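PDB 3GMS: putative NADPH:quinone reductase from Bacillus thuringiensis, which is of unproven function but probably reduces quinones with NADPH, as a two-domain member of the medium-chain dehydrogenase/reductase superfamily. Local coordinates for residues V41-N45 against T98-Y102; G67-V71 against A122-I127. One frame throughout, in Å; residues are numbered along the deposited sequence.

Interaction 1. Residues V41-N45 against T98-Y102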
ATOM      1  N   VAL A  41       2.922  -4.184 -15.963  1.00 19.23           N
ATOM      2  CA  VAL A  41       3.140  -4.955 -14.711  1.00 20.21           C
ATOM      3  C   VAL A  41       2.228  -4.384 -13.623  1.00 19.22           C
ATOM      4  O   VAL A  41       2.158  -3.173 -13.434  1.00 17.69           O
ATOM      5  CB  VAL A  41       4.596  -4.867 -14.221  1.00 21.13           C
ATOM      6  CG1 VAL A  41       4.791  -5.555 -12.831  1.00 22.71           C
ATOM      7  CG2 VAL A  41       5.588  -5.406 -15.258  1.00 21.85           C
ATOM      8  N   ARG A  42       1.529  -5.255 -12.900  1.00 18.09           N
ATOM      9  CA  ARG A  42       0.861  -4.792 -11.638  1.00 18.74           C
ATOM     10  C   ARG A  42       1.221  -5.768 -10.519  1.00 19.91           C
ATOM     11  O   ARG A  42       1.278  -6.975 -10.782  1.00 21.03           O
ATOM     12  CB  ARG A  42      -0.690  -4.783 -11.711  1.00 19.84           C
ATOM     13  CG  ARG A  42      -1.282  -4.456 -13.072  1.00 20.27           C
ATOM     14  CD  ARG A  42      -1.426  -5.731 -13.887  1.00 21.21           C
ATOM     15  NE  ARG A  42      -2.023  -5.572 -15.226  1.00 18.43           N
ATOM     16  CZ  ARG A  42      -1.588  -6.186 -16.328  1.00 19.21           C
ATOM     17  NH1 ARG A  42      -0.501  -6.954 -16.336  1.00 21.90           N
ATOM     18  NH2 ARG A  42      -2.237  -5.985 -17.481  1.00 23.29           N
ATOM     19  N   PRO A  43       1.368  -5.270  -9.275  1.00 20.20           N
ATOM     20  CA  PRO A  43       1.544  -6.176  -8.148  1.00 20.28           C
ATOM     21  C   PRO A  43       0.174  -6.745  -7.781  1.00 21.68           C
ATOM     22  O   PRO A  43      -0.870  -6.163  -8.114  1.00 22.53           O
ATOM     23  CB  PRO A  43       2.046  -5.234  -7.045  1.00 21.26           C
ATOM     24  CG  PRO A  43       1.183  -3.966  -7.255  1.00 19.14           C
ATOM     25  CD  PRO A  43       1.176  -3.871  -8.831  1.00 19.64           C
ATOM     26  N   ILE A  44       0.178  -7.887  -7.101  1.00 21.96           N
ATOM     27  CA  ILE A  44      -0.997  -8.345  -6.393  1.00 21.96           C
ATOM     28  C   ILE A  44      -0.804  -7.966  -4.930  1.00 22.85           C
ATOM     29  O   ILE A  44      -0.070  -8.618  -4.183  1.00 24.00           O
ATOM     30  CB  ILE A  44      -1.221  -9.858  -6.561  1.00 22.42           C
ATOM     31  CG1 ILE A  44      -1.497 -10.136  -8.061  1.00 22.87           C
ATOM     32  CG2 ILE A  44      -2.417 -10.316  -5.653  1.00 22.86           C
ATOM     33  CD1 ILE A  44      -1.597 -11.639  -8.442  1.00 24.22           C
ATOM     34  N   ASN A  45      -1.418  -6.869  -4.523  1.00 22.21           N
ATOM     35  CA  ASN A  45      -1.329  -6.490  -3.121  1.00 23.48           C
ATOM     36  C   ASN A  45      -2.453  -7.159  -2.320  1.00 24.95           C
ATOM     37  O   ASN A  45      -3.572  -7.236  -2.794  1.00 24.47           O
ATOM     38  CB  ASN A  45      -1.468  -4.966  -2.957  1.00 23.33           C
ATOM     39  CG  ASN A  45      -0.330  -4.164  -3.651  1.00 23.83           C
ATOM     40  OD1 ASN A  45       0.818  -4.587  -3.663  1.00 25.20           O
ATOM     41  ND2 ASN A  45      -0.665  -2.984  -4.181  1.00 24.96           N
ATOM     42  N   THR A  98      -6.675  -1.964 -12.404  1.00 18.70           N
ATOM     43  CA  THR A  98      -5.460  -2.136 -13.195  1.00 18.86           C
ATOM     44  C   THR A  98      -5.222  -3.524 -13.694  1.00 18.04           C
ATOM     45  O   THR A  98      -4.306  -3.740 -14.500  1.00 20.06           O
ATOM     46  CB  THR A  98      -4.211  -1.665 -12.452  1.00 18.77           C
ATOM     47  OG1 THR A  98      -4.030  -2.472 -11.275  1.00 18.02           O
ATOM     48  CG2 THR A  98      -4.274  -0.140 -12.063  1.00 19.36           C
ATOM     49  N   TRP A  99      -5.977  -4.513 -13.203  1.00 19.07           N
ATOM     50  CA  TRP A  99      -5.711  -5.856 -13.666  1.00 19.29           C
ATOM     51  C   TRP A  99      -6.404  -6.116 -14.990  1.00 21.18           C
ATOM     52  O   TRP A  99      -7.322  -6.952 -15.081  1.00 21.61           O
ATOM     53  CB  TRP A  99      -6.174  -6.871 -12.651  1.00 19.33           C
ATOM     54  CG  TRP A  99      -5.398  -6.818 -11.350  1.00 18.58           C
ATOM     55  CD1 TRP A  99      -4.449  -5.908 -10.962  1.00 18.97           C
ATOM     56  CD2 TRP A  99      -5.574  -7.724 -10.250  1.00 20.70           C
ATOM     57  NE1 TRP A  99      -3.984  -6.236  -9.659  1.00 19.79           N
ATOM     58  CE2 TRP A  99      -4.675  -7.341  -9.227  1.00 20.44           C
ATOM     59  CE3 TRP A  99      -6.396  -8.844 -10.051  1.00 22.44           C
ATOM     60  CZ2 TRP A  99      -4.596  -8.027  -8.001  1.00 23.49           C
ATOM     61  CZ3 TRP A  99      -6.318  -9.522  -8.834  1.00 23.66           C
ATOM     62  CH2 TRP A  99      -5.424  -9.112  -7.838  1.00 22.13           C
ATOM     63  N   GLN A 100      -5.977  -5.368 -15.986  1.00 20.87           N
ATOM     64  CA  GLN A 100      -6.517  -5.508 -17.331  1.00 22.02           C
ATOM     65  C   GLN A 100      -5.481  -5.022 -18.317  1.00 22.92           C
ATOM     66  O   GLN A 100      -4.488  -4.399 -17.946  1.00 23.09           O
ATOM     67  CB  GLN A 100      -7.850  -4.728 -17.487  1.00 21.67           C
ATOM     68  CG  GLN A 100      -7.736  -3.252 -17.323  1.00 24.35           C
ATOM     69  CD  GLN A 100      -9.082  -2.538 -17.560  1.00 23.95           C
ATOM     70  OE1 GLN A 100      -9.842  -2.903 -18.477  1.00 23.94           O
ATOM     71  NE2 GLN A 100      -9.383  -1.532 -16.724  1.00 22.51           N
ATOM     72  N   GLU A 101      -5.742  -5.286 -19.592  1.00 22.27           N
ATOM     73  CA  GLU A 101      -4.775  -5.059 -20.631  1.00 23.29           C
ATOM     74  C   GLU A 101      -4.571  -3.562 -20.813  1.00 22.73           C
ATOM     75  O   GLU A 101      -3.434  -3.101 -20.971  1.00 23.22           O
ATOM     76  CB  GLU A 101      -5.272  -5.696 -21.934  1.00 24.53           C
ATOM     77  CG  GLU A 101      -4.312  -5.583 -23.112  1.00 26.90           C
ATOM     78  CD  GLU A 101      -4.747  -6.427 -24.309  1.00 33.94           C
ATOM     79  OE1 GLU A 101      -5.790  -7.152 -24.236  1.00 32.25           O
ATOM     80  OE2 GLU A 101      -3.992  -6.390 -25.305  1.00 34.84           O
ATOM     81  N   TYR A 102      -5.677  -2.821 -20.821  1.00 23.70           N
ATOM     82  CA  TYR A 102      -5.647  -1.387 -21.005  1.00 22.72           C
ATOM     83  C   TYR A 102      -6.388  -0.673 -19.889  1.00 22.53           C
ATOM     84  O   TYR A 102      -7.534  -1.015 -19.578  1.00 23.54           O
ATOM     85  CB  TYR A 102      -6.355  -1.002 -22.309  1.00 23.78           C
ATOM     86  CG  TYR A 102      -5.778  -1.634 -23.560  1.00 24.00           C
ATOM     87  CD1 TYR A 102      -4.620  -1.125 -24.140  1.00 26.65           C
ATOM     88  CD2 TYR A 102      -6.409  -2.717 -24.157  1.00 26.28           C
ATOM     89  CE1 TYR A 102      -4.088  -1.678 -25.314  1.00 28.37           C
ATOM     90  CE2 TYR A 102      -5.897  -3.291 -25.336  1.00 29.08           C
ATOM     91  CZ  TYR A 102      -4.740  -2.759 -25.901  1.00 31.35           C
ATOM     92  OH  TYR A 102      -4.207  -3.260 -27.058  1.00 32.23           O
TER
HETATM   93  O   HOH W   1      -2.559  -3.714  -8.067  1.00 24.03           O
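Arg42, on strand 34-43, reaches a loop through an uncommon conformation: chi1 lies between wells at -33° and chi2 near 88°, while chi3 is fully extended at 179°. Its CA-to-CB bond points toward 98-102, and the bend carries the guanidinium edge onto two backbone carbonyls. Arg42 NE donates to Thr98 O at 3.0 Å (152°) and Arg42 NH2 to Gln100 O at 2.8 Å (167°), both acceptors lying near the guanidinium plane. The third nitrogen, NH1, turns to Leu329 and Ser331, so the same side chain also grips the C-terminal strand 326-330 and the residue beyond it. The two carbonyls are set on either side of Trp99, the centre of an inverse gamma turn (phi/psi -83/64) in which Gln100 N makes a weak 2.8 Å hydrogen bond back to Thr98 O. The contact lies within the GroES-like domain, probably catalytic, of the medium-chain dehydrogenase/reductase fold, where 98-102 leads into strand 102-106, an antiparallel neighbour of 34-43. Trp99 adopts chi1 m (-66°) with chi2 near 7°; its CA-to-CB bond runs sideways, yet the indole end swings inward along 41-45. Trp99 CD1 comes 4.0 Å from Arg42 CB, and Trp99 CZ2 lies 3.7 Å from Ile44 CG1, an atom that chi1 m places against the six-membered ring. Between these apolar touches Trp99 NE1 makes a weak, 3.5 Å hydrogen bond to Pro43 O, also approached by water 1 at 3.0 Å. The p rotamer of Thr98 holds Thr98 OG1 3.8 Å from Arg42 CG, with its hydrogen bond directed to Glu69 O.

Interaction 2. Residues G67-V71 against A122-I127; sequences GYEGV and AAQMYI
Gly67-Tyr68-Glu69 probably matches the Gly-His-Glu motif of zinc-dependent alcohol dehydrogenases, with Tyr68 replacing histidine, consistent with a zinc-independent member of the family. It leads into strand 71-77. Gly67 (phi/psi 105/121) and Gly70 (143/176) adopt angles that would jam a CB against the preceding carbonyl. Opposite, a type I turn spans Ala122-Met125, with Met125 N to Ala122 O at 3.1 Å. Register is set by Gly70 CA over Ala123 CA, 4.1 Å apart. Apolar contacts flank this point: Val71 CG2 to Ala122 CB 4.0 Å and, at the other end, Tyr68 CB to Ile127 CD1 4.0 Å (Ile127 m,m). Tyr126, chi1 t, presents its ring edge, Tyr126 CD2 being 3.4 Å from Tyr68 O. The polar contacts centre on buried Glu69 (chi1 p, chi2 t). Glu69 OE1 lies 2.6 Å from water 2, itself 2.8 Å from Gln124 O. Water 3 donates to Glu69 OE2 (2.9 Å) and Ala122 O (3.0 Å) and accepts from Gly70 N (3.2 Å). Tyr126 N donates directly to Glu69 OE2 at 2.9 Å, 155°.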
ATOM      1  N   GLY A  67      -7.440  -4.209  -8.696  1.00 20.98           N
ATOM      2  CA  GLY A  67      -6.105  -3.639  -8.897  1.00 20.66           C
ATOM      3  C   GLY A  67      -6.039  -2.128  -8.764  1.00 19.42           C
ATOM      4  O   GLY A  67      -6.702  -1.366  -9.481  1.00 20.07           O
ATOM      5  N   TYR A  68      -5.224  -1.689  -7.824  1.00 20.10           N
ATOM      6  CA  TYR A  68      -5.069  -0.242  -7.582  1.00 18.47           C
ATOM      7  C   TYR A  68      -3.822   0.322  -8.166  1.00 19.25           C
ATOM      8  O   TYR A  68      -3.679   1.567  -8.235  1.00 18.84           O
ATOM      9  CB  TYR A  68      -5.119   0.106  -6.077  1.00 19.23           C
ATOM     10  CG  TYR A  68      -6.499  -0.014  -5.528  1.00 21.80           C
ATOM     11  CD1 TYR A  68      -7.452   0.971  -5.768  1.00 27.19           C
ATOM     12  CD2 TYR A  68      -6.893  -1.164  -4.852  1.00 23.93           C
ATOM     13  CE1 TYR A  68      -8.748   0.873  -5.267  1.00 28.63           C
ATOM     14  CE2 TYR A  68      -8.202  -1.271  -4.329  1.00 26.00           C
ATOM     15  CZ  TYR A  68      -9.112  -0.260  -4.554  1.00 29.00           C
ATOM     16  OH  TYR A  68     -10.406  -0.355  -4.089  1.00 30.10           O
ATOM     17  N   GLU A  69      -2.867  -0.521  -8.526  1.00 19.59           N
ATOM     18  CA  GLU A  69      -1.618   0.059  -9.038  1.00 19.78           C
ATOM     19  C   GLU A  69      -0.930  -0.754 -10.145  1.00 19.58           C
ATOM     20  O   GLU A  69      -1.371  -1.855 -10.506  1.00 18.76           O
ATOM     21  CB  GLU A  69      -0.663   0.445  -7.899  1.00 21.29           C
ATOM     22  CG  GLU A  69      -0.012  -0.692  -7.213  1.00 23.43           C
ATOM     23  CD  GLU A  69       1.012  -0.243  -6.159  1.00 26.37           C
ATOM     24  OE1 GLU A  69       0.961  -0.823  -5.084  1.00 26.07           O
ATOM     25  OE2 GLU A  69       1.881   0.639  -6.404  1.00 25.04           O
ATOM     26  N   GLY A  70       0.145  -0.197 -10.670  1.00 18.27           N
ATOM     27  CA  GLY A  70       0.917  -0.815 -11.755  1.00 18.38           C
ATOM     28  C   GLY A  70       1.431   0.241 -12.723  1.00 19.58           C
ATOM     29  O   GLY A  70       1.099   1.430 -12.602  1.00 19.81           O
ATOM     30  N   VAL A  71       2.211  -0.210 -13.702  1.00 19.66           N
ATOM     31  CA  VAL A  71       2.869   0.694 -14.629  1.00 20.42           C
ATOM     32  C   VAL A  71       2.531   0.244 -16.051  1.00 20.34           C
ATOM     33  O   VAL A  71       2.335  -0.950 -16.295  1.00 21.35           O
ATOM     34  CB  VAL A  71       4.387   0.647 -14.398  1.00 20.49           C
ATOM     35  CG1 VAL A  71       4.934  -0.752 -14.702  1.00 20.68           C
ATOM     36  CG2 VAL A  71       5.117   1.707 -15.231  1.00 21.43           C
ATOM     37  N   ALA A 122       8.586   0.455 -10.236  1.00 19.74           N
ATOM     38  CA  ALA A 122       7.519   1.399 -10.513  1.00 20.37           C
ATOM     39  C   ALA A 122       6.132   0.864 -10.141  1.00 19.18           C
ATOM     40  O   ALA A 122       5.274   1.587  -9.607  1.00 20.21           O
ATOM     41  CB  ALA A 122       7.541   1.794 -12.023  1.00 19.35           C
ATOM     42  N   ALA A 123       5.942  -0.420 -10.379  1.00 18.73           N
ATOM     43  CA  ALA A 123       4.660  -1.044 -10.127  1.00 20.18           C
ATOM     44  C   ALA A 123       4.297  -1.093  -8.623  1.00 21.19           C
ATOM     45  O   ALA A 123       3.186  -1.529  -8.256  1.00 22.02           O
ATOM     46  CB  ALA A 123       4.668  -2.464 -10.744  1.00 19.34           C
ATOM     47  N   GLN A 124       5.252  -0.733  -7.760  1.00 20.69           N
ATOM     48  CA  GLN A 124       5.073  -0.776  -6.306  1.00 20.11           C
ATOM     49  C   GLN A 124       5.094   0.601  -5.667  1.00 21.02           C
ATOM     50  O   GLN A 124       5.081   0.729  -4.413  1.00 20.06           O
ATOM     51  CB  GLN A 124       6.146  -1.665  -5.654  1.00 20.43           C
ATOM     52  CG  GLN A 124       6.103  -3.135  -6.040  1.00 19.54           C
ATOM     53  CD  GLN A 124       7.261  -3.851  -5.383  1.00 23.90           C
ATOM     54  OE1 GLN A 124       7.216  -4.124  -4.193  1.00 27.85           O
ATOM     55  NE2 GLN A 124       8.336  -4.051  -6.122  1.00 22.69           N
ATOM     56  N   MET A 125       5.051   1.646  -6.513  1.00 18.31           N
ATOM     57  CA  MET A 125       5.294   3.019  -6.052  1.00 21.01           C
ATOM     58  C   MET A 125       4.137   3.675  -5.267  1.00 20.44           C
ATOM     59  O   MET A 125       4.365   4.627  -4.527  1.00 21.84           O
ATOM     60  CB  MET A 125       5.667   3.912  -7.250  1.00 19.16           C
ATOM     61  CG  MET A 125       6.190   5.365  -6.935  1.00 23.20           C
ATOM     62  SD  MET A 125       7.913   5.407  -6.306  1.00 17.75           S
ATOM     63  CE  MET A 125       8.758   4.711  -7.678  1.00 20.83           C
ATOM     64  N   TYR A 126       2.920   3.163  -5.437  1.00 19.44           N
ATOM     65  CA  TYR A 126       1.725   3.861  -4.967  1.00 19.11           C
ATOM     66  C   TYR A 126       1.300   3.457  -3.570  1.00 19.63           C
ATOM     67  O   TYR A 126       1.526   4.166  -2.622  1.00 18.42           O
ATOM     68  CB  TYR A 126       0.605   3.659  -5.976  1.00 20.25           C
ATOM     69  CG  TYR A 126      -0.760   4.262  -5.646  1.00 19.57           C
ATOM     70  CD1 TYR A 126      -0.903   5.424  -4.842  1.00 20.37           C
ATOM     71  CD2 TYR A 126      -1.901   3.693  -6.214  1.00 18.04           C
ATOM     72  CE1 TYR A 126      -2.177   5.955  -4.595  1.00 20.38           C
ATOM     73  CE2 TYR A 126      -3.173   4.216  -5.986  1.00 19.96           C
ATOM     74  CZ  TYR A 126      -3.295   5.352  -5.177  1.00 21.26           C
ATOM     75  OH  TYR A 126      -4.549   5.876  -4.939  1.00 20.76           O
ATOM     76  N   ILE A 127       0.701   2.290  -3.414  1.00 19.75           N
ATOM     77  CA  ILE A 127      -0.063   2.059  -2.209  1.00 20.22           C
ATOM     78  C   ILE A 127       0.759   2.069  -0.904  1.00 19.55           C
ATOM     79  O   ILE A 127       0.446   2.832  -0.001  1.00 19.91           O
ATOM     80  CB  ILE A 127      -0.882   0.715  -2.324  1.00 20.84           C
ATOM     81  CG1 ILE A 127      -1.962   0.856  -3.423  1.00 19.91           C
ATOM     82  CG2 ILE A 127      -1.575   0.406  -1.007  1.00 22.36           C
ATOM     83  CD1 ILE A 127      -3.044   1.866  -3.102  1.00 22.52           C
TER
HETATM   84  O   HOH W   2       2.721  -0.199  -3.222  1.00 21.85           O
HETATM   85  O   HOH W   3       2.302   1.524  -9.115  1.00 23.14           O

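Overall arrangement
The segments alternate along the chain, 41-45, 67-71, 98-102, 122-127, so the two contacts cross, and their centres lie 8 Å apart. Both use the sheet of the GroES-like domain: 41-45 lies on strand 34-43, and the loop 67-71 runs into its antiparallel neighbour, strand 71-77. Glu69 joins them directly. Glu69 O is 2.8 Å from Thr98 OG1 and Glu69 OE1 2.9 Å from Asn45 ND2, both probable hydrogen bonds. Interaction 1 is centred 14 Å from the chain centre. Interaction 2, at 8 Å, lies deeper. Together they join the sheet of the probable catalytic domain to the loop before helix 127-139, which precedes the Rossmann-type parallel sheet.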